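Local coordinates for ectonucleoside triphosphate diphosphohydrolase 4 (Homo sapiens, PDB 6WG5), which belongs to the GDA1/CD39 family of proteins, which share the two-lobed fold of the actin-like superfamily, at residues Gln75-Asn80 and Tyr473-Gln478; Val45-Cys48 and Ser53-Phe56. All coordinates share one frame; numbering follows the deposited sequence.

Contact 1: residues Gln75-Asn80 and Tyr473-Gln478; sequences QMRDKN and YDKEVQ
Arg77 NH2 and Lys475 NZ lie 3.0 Å apart, but both are donors, so no hydrogen bond joins them; the other terminal nitrogen of the guanidinium, NH1, is hydrogen-bonded to the carbonyl oxygen of Arg81. The ammonium stands at the edge of the guanidinium, near its plane. The two side chains come from opposite directions: Lys475 runs out extended beyond CG, whereas Arg77 turns about CB-CG (chi2 -76°), which swings its tip across to the 473-478 loop. Beside them Gln75 and Gln478 cross at about a right angle, their amide planes 70° apart, and Gln75 NE2 comes to 3.6 Å from Gln478 NE2, again nitrogen facing nitrogen. Both glutamine side chains also touch Tyr58 of strand 53-61. The two loops stay well apart as backbones, Gln75 CA being 9.8 Å from Gln478 CA, so only side-chain ends span the gap, burying a modest 160 Å². With donors meeting donors, the contact supplies no direct hydrogen bond between the loops; the like charges, if both groups are ionised, probably add no attraction, and the Arg77 guanidinium is tied instead to Arg81 O.

Contact 2: residues Val45-Cys48 and Ser53-Phe56; sequences VVDC and SRVF
Asp47 and Arg54 lie side by side on one face of a two-stranded antiparallel pair, joined by a salt bridge in which Arg54 NH1 stands 2.6 Å from Asp47 OD2. The guanidinium offers its edge, with the acceptor close to its plane, but the oxygen is met from above the carboxylate, 55° out of that plane. A turn about CB-CG (chi2 89°) lays the Arg54 chain alongside Asp47, so that NH1 reaches OD2. On the same face Phe56 turns the edge of its ring to Val45 O and Asp47 CB. On the other face Val46 CG2 packs at 4.0 Å against Val55 CG2, and Cys48 SG sits 3.6 Å from Ser53 OG, a hydroxyl that is hydrogen-bonded to Tyr105 OH.

The backbone fixes this register. Val45 and Phe56 form a hydrogen-bonded pair, Phe56 N reaching Val45 O at 2.8 Å, and Asp47 with Arg54 forms the next, Arg54 N lying 2.9 Å from Asp47 O. Val46-Val55 and Cys48-Ser53 are the non-hydrogen-bonded pairs between and beyond them. Further out, strand 127-131 pairs in parallel with 45-48 on the side away from 53-56, strand 85-88 flanks 53-56, and helix 479-487 covers the Val45 and Phe56 side chains. This is a beta hairpin with a four-residue connection, consistent with the first hairpin of the actin-like fold, whose turn forms a phosphate-binding loop in relatives.

Contact 2 comes first along the chain and closes before contact 1 opens; their centres lie 14 Å apart, on the same side of the chain's centre. Strand 53-61 links them: its start pairs with 45-48, and further on it pairs with strand 74-75, which leads into the loop of contact 1. Phe56 bridges the two directly, with Gln478 OE1 3.7 Å from Phe56 CE1 and Gln75 OE1 3.9 Å from Phe56 CD1. Helix 479-487, entered straight from the 473-478 loop, packs on the hairpin. Residues 473-478, nearly 400 positions after 75-80, are thus brought back to the first sheet; contact 2 is buried, while contact 1 lies at the surface.

Contact 1: residues Gln75-Asn80 and Tyr473-Gln478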
loop_
_atom_site.group_PDB
_atom_site.type_symbol
_atom_site.label_atom_id
_atom_site.label_comp_id
_atom_site.label_asym_id
_atom_site.label_seq_id
_atom_site.Cartn_x
_atom_site.Cartn_y
_atom_site.Cartn_z
ATOM N N GLN A 75 17.406 6.091 -0.857
ATOM C CA GLN A 75 18.005 4.774 -1.010
ATOM C C GLN A 75 19.488 4.912 -1.319
ATOM O O GLN A 75 19.895 5.732 -2.147
ATOM C CB GLN A 75 17.318 3.989 -2.127
ATOM C CG GLN A 75 15.978 3.393 -1.749
ATOM C CD GLN A 75 15.539 2.318 -2.723
ATOM O OE1 GLN A 75 15.915 1.153 -2.587
ATOM N NE2 GLN A 75 14.746 2.704 -3.715
ATOM N N MET A 76 20.304 4.106 -0.645
ATOM C CA MET A 76 21.728 4.094 -0.939
ATOM C C MET A 76 21.960 3.622 -2.369
ATOM O O MET A 76 21.207 2.806 -2.910
ATOM C CB MET A 76 22.472 3.190 0.043
ATOM C CG MET A 76 23.983 3.293 -0.063
ATOM S SD MET A 76 24.849 2.172 1.048
ATOM C CE MET A 76 26.547 2.649 0.729
ATOM N N ARG A 77 23.017 4.147 -2.986
ATOM C CA ARG A 77 23.353 3.857 -4.375
ATOM C C ARG A 77 24.745 3.247 -4.430
ATOM O O ARG A 77 25.711 3.855 -3.956
ATOM C CB ARG A 77 23.285 5.127 -5.225
ATOM C CG ARG A 77 21.874 5.648 -5.442
ATOM C CD ARG A 77 21.138 4.805 -6.465
ATOM N NE ARG A 77 19.712 5.114 -6.522
ATOM C CZ ARG A 77 18.883 4.651 -7.453
ATOM N NH1 ARG A 77 19.336 3.866 -8.423
ATOM N NH2 ARG A 77 17.601 4.982 -7.423
ATOM N N ASP A 78 24.849 2.053 -5.009
ATOM C CA ASP A 78 26.128 1.365 -5.093
ATOM C C ASP A 78 26.987 1.983 -6.194
ATOM O O ASP A 78 26.618 2.975 -6.829
ATOM C CB ASP A 78 25.918 -0.133 -5.326
ATOM C CG ASP A 78 25.241 -0.441 -6.654
ATOM O OD1 ASP A 78 25.087 0.475 -7.488
ATOM O OD2 ASP A 78 24.868 -1.614 -6.866
ATOM N N LYS A 79 28.157 1.381 -6.425
ATOM C CA LYS A 79 29.061 1.897 -7.447
ATOM C C LYS A 79 28.436 1.828 -8.834
ATOM O O LYS A 79 28.766 2.644 -9.702
ATOM C CB LYS A 79 30.382 1.127 -7.416
ATOM C CG LYS A 79 30.237 -0.380 -7.560
ATOM C CD LYS A 79 31.591 -1.069 -7.490
ATOM C CE LYS A 79 31.453 -2.582 -7.523
ATOM N NZ LYS A 79 32.776 -3.259 -7.609
ATOM N N ASN A 80 27.536 0.872 -9.064
ATOM C CA ASN A 80 26.823 0.779 -10.334
ATOM C C ASN A 80 25.639 1.732 -10.417
ATOM O O ASN A 80 24.923 1.716 -11.424
ATOM C CB ASN A 80 26.333 -0.654 -10.563
ATOM C CG ASN A 80 27.469 -1.651 -10.665
ATOM O OD1 ASN A 80 28.606 -1.288 -10.965
ATOM N ND2 ASN A 80 27.163 -2.920 -10.420
ATOM N N TYR A 473 7.505 8.857 -9.443
ATOM C CA TYR A 473 8.807 9.357 -9.880
ATOM C C TYR A 473 9.694 8.202 -10.338
ATOM O O TYR A 473 10.890 8.144 -10.041
ATOM C CB TYR A 473 9.475 10.177 -8.772
ATOM C CG TYR A 473 8.724 11.448 -8.420
ATOM C CD1 TYR A 473 7.943 12.103 -9.365
ATOM C CD2 TYR A 473 8.791 11.989 -7.144
ATOM C CE1 TYR A 473 7.254 13.258 -9.051
ATOM C CE2 TYR A 473 8.103 13.148 -6.821
ATOM C CZ TYR A 473 7.336 13.776 -7.780
ATOM O OH TYR A 473 6.646 14.929 -7.474
ATOM N N ASP A 474 9.083 7.265 -11.066
ATOM C CA ASP A 474 9.789 6.154 -11.701
ATOM C C ASP A 474 10.453 5.236 -10.679
ATOM O O ASP A 474 11.469 4.601 -10.970
ATOM C CB ASP A 474 10.820 6.662 -12.714
ATOM C CG ASP A 474 10.175 7.351 -13.904
ATOM O OD1 ASP A 474 9.606 6.643 -14.760
ATOM O OD2 ASP A 474 10.238 8.598 -13.982
ATOM N N LYS A 475 9.879 5.145 -9.480
ATOM C CA LYS A 475 10.376 4.245 -8.450
ATOM C C LYS A 475 9.204 3.665 -7.676
ATOM O O LYS A 475 8.212 4.355 -7.424
ATOM C CB LYS A 475 11.333 4.960 -7.486
ATOM C CG LYS A 475 12.625 5.432 -8.133
ATOM C CD LYS A 475 13.584 6.013 -7.106
ATOM C CE LYS A 475 14.816 6.612 -7.769
ATOM N NZ LYS A 475 15.714 7.279 -6.785
ATOM N N GLU A 476 9.323 2.392 -7.307
ATOM C CA GLU A 476 8.303 1.740 -6.497
ATOM C C GLU A 476 8.125 2.478 -5.173
ATOM O O GLU A 476 9.042 3.133 -4.672
ATOM C CB GLU A 476 8.694 0.279 -6.249
ATOM C CG GLU A 476 7.788 -0.490 -5.296
ATOM C CD GLU A 476 8.327 -1.873 -4.971
ATOM O OE1 GLU A 476 9.494 -2.156 -5.320
ATOM O OE2 GLU A 476 7.585 -2.673 -4.361
ATOM N N VAL A 477 6.925 2.372 -4.609
ATOM C CA VAL A 477 6.646 2.940 -3.294
ATOM C C VAL A 477 7.192 1.992 -2.234
ATOM O O VAL A 477 6.770 0.834 -2.144
ATOM C CB VAL A 477 5.143 3.181 -3.099
ATOM C CG1 VAL A 477 4.862 3.704 -1.690
ATOM C CG2 VAL A 477 4.623 4.157 -4.142
ATOM N N GLN A 478 8.128 2.483 -1.428
ATOM C CA GLN A 478 8.740 1.699 -0.362
ATOM C C GLN A 478 8.069 2.071 0.954
ATOM O O GLN A 478 8.326 3.147 1.502
ATOM C CB GLN A 478 10.244 1.962 -0.281
ATOM C CG GLN A 478 10.962 2.060 -1.619
ATOM C CD GLN A 478 11.012 0.740 -2.359
ATOM O OE1 GLN A 478 10.451 -0.259 -1.911
ATOM N NE2 GLN A 478 11.693 0.729 -3.499
#

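Contact 2: residues Val45-Cys48 and Ser53-Phe56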
loop_
_atom_site.group_PDB
_atom_site.type_symbol
_atom_site.label_atom_id
_atom_site.label_comp_id
_atom_site.label_asym_id
_atom_site.label_seq_id
_atom_site.Cartn_x
_atom_site.Cartn_y
_atom_site.Cartn_z
ATOM N N VAL A 45 16.589 -1.339 6.867
ATOM C CA VAL A 45 15.259 -1.870 7.137
ATOM C C VAL A 45 15.125 -3.203 6.417
ATOM O O VAL A 45 15.483 -3.316 5.239
ATOM C CB VAL A 45 14.150 -0.903 6.680
ATOM C CG1 VAL A 45 12.777 -1.438 7.074
ATOM C CG2 VAL A 45 14.374 0.481 7.263
ATOM N N VAL A 46 14.610 -4.208 7.121
ATOM C CA VAL A 46 14.333 -5.521 6.548
ATOM C C VAL A 46 12.823 -5.706 6.509
ATOM O O VAL A 46 12.154 -5.647 7.548
ATOM C CB VAL A 46 15.009 -6.647 7.346
ATOM C CG1 VAL A 46 14.553 -8.016 6.847
ATOM C CG2 VAL A 46 16.519 -6.534 7.243
ATOM N N ASP A 47 12.289 -5.929 5.311
ATOM C CA ASP A 47 10.884 -6.274 5.128
ATOM C C ASP A 47 10.761 -7.794 5.134
ATOM O O ASP A 47 11.173 -8.458 4.178
ATOM C CB ASP A 47 10.351 -5.680 3.827
ATOM C CG ASP A 47 9.005 -6.259 3.424
ATOM O OD1 ASP A 47 8.283 -6.783 4.300
ATOM O OD2 ASP A 47 8.668 -6.187 2.222
ATOM N N CYS A 48 10.197 -8.344 6.209
ATOM C CA CYS A 48 10.015 -9.790 6.354
ATOM C C CYS A 48 8.582 -10.134 5.960
ATOM O O CYS A 48 7.677 -10.162 6.795
ATOM C CB CYS A 48 10.331 -10.238 7.775
ATOM S SG CYS A 48 12.097 -10.330 8.148
ATOM N N SER A 53 12.008 -12.174 2.152
ATOM C CA SER A 53 12.505 -11.047 2.927
ATOM C C SER A 53 13.395 -10.180 2.052
ATOM O O SER A 53 14.128 -10.691 1.200
ATOM C CB SER A 53 13.284 -11.516 4.164
ATOM O OG SER A 53 12.443 -12.233 5.054
ATOM N N ARG A 54 13.326 -8.867 2.270
ATOM C CA ARG A 54 14.119 -7.902 1.525
ATOM C C ARG A 54 14.744 -6.912 2.496
ATOM O O ARG A 54 14.173 -6.602 3.544
ATOM C CB ARG A 54 13.269 -7.145 0.487
ATOM C CG ARG A 54 12.265 -8.018 -0.252
ATOM C CD ARG A 54 10.930 -8.081 0.475
ATOM N NE ARG A 54 10.127 -9.226 0.054
ATOM C CZ ARG A 54 8.889 -9.470 0.473
ATOM N NH1 ARG A 54 8.296 -8.646 1.328
ATOM N NH2 ARG A 54 8.239 -10.540 0.035
ATOM N N VAL A 55 15.926 -6.419 2.137
ATOM C CA VAL A 55 16.659 -5.452 2.945
ATOM C C VAL A 55 16.904 -4.208 2.105
ATOM O O VAL A 55 17.223 -4.303 0.915
ATOM C CB VAL A 55 17.989 -6.035 3.465
ATOM C CG1 VAL A 55 18.831 -6.568 2.314
ATOM C CG2 VAL A 55 18.764 -4.991 4.265
ATOM N N PHE A 56 16.748 -3.041 2.729
ATOM C CA PHE A 56 16.980 -1.758 2.079
ATOM C C PHE A 56 17.944 -0.949 2.930
ATOM O O PHE A 56 17.765 -0.851 4.148
ATOM C CB PHE A 56 15.674 -0.972 1.895
ATOM C CG PHE A 56 14.611 -1.718 1.141
ATOM C CD1 PHE A 56 14.392 -1.468 -0.203
ATOM C CD2 PHE A 56 13.821 -2.659 1.779
ATOM C CE1 PHE A 56 13.411 -2.150 -0.896
ATOM C CE2 PHE A 56 12.840 -3.344 1.090
ATOM C CZ PHE A 56 12.634 -3.088 -0.249
#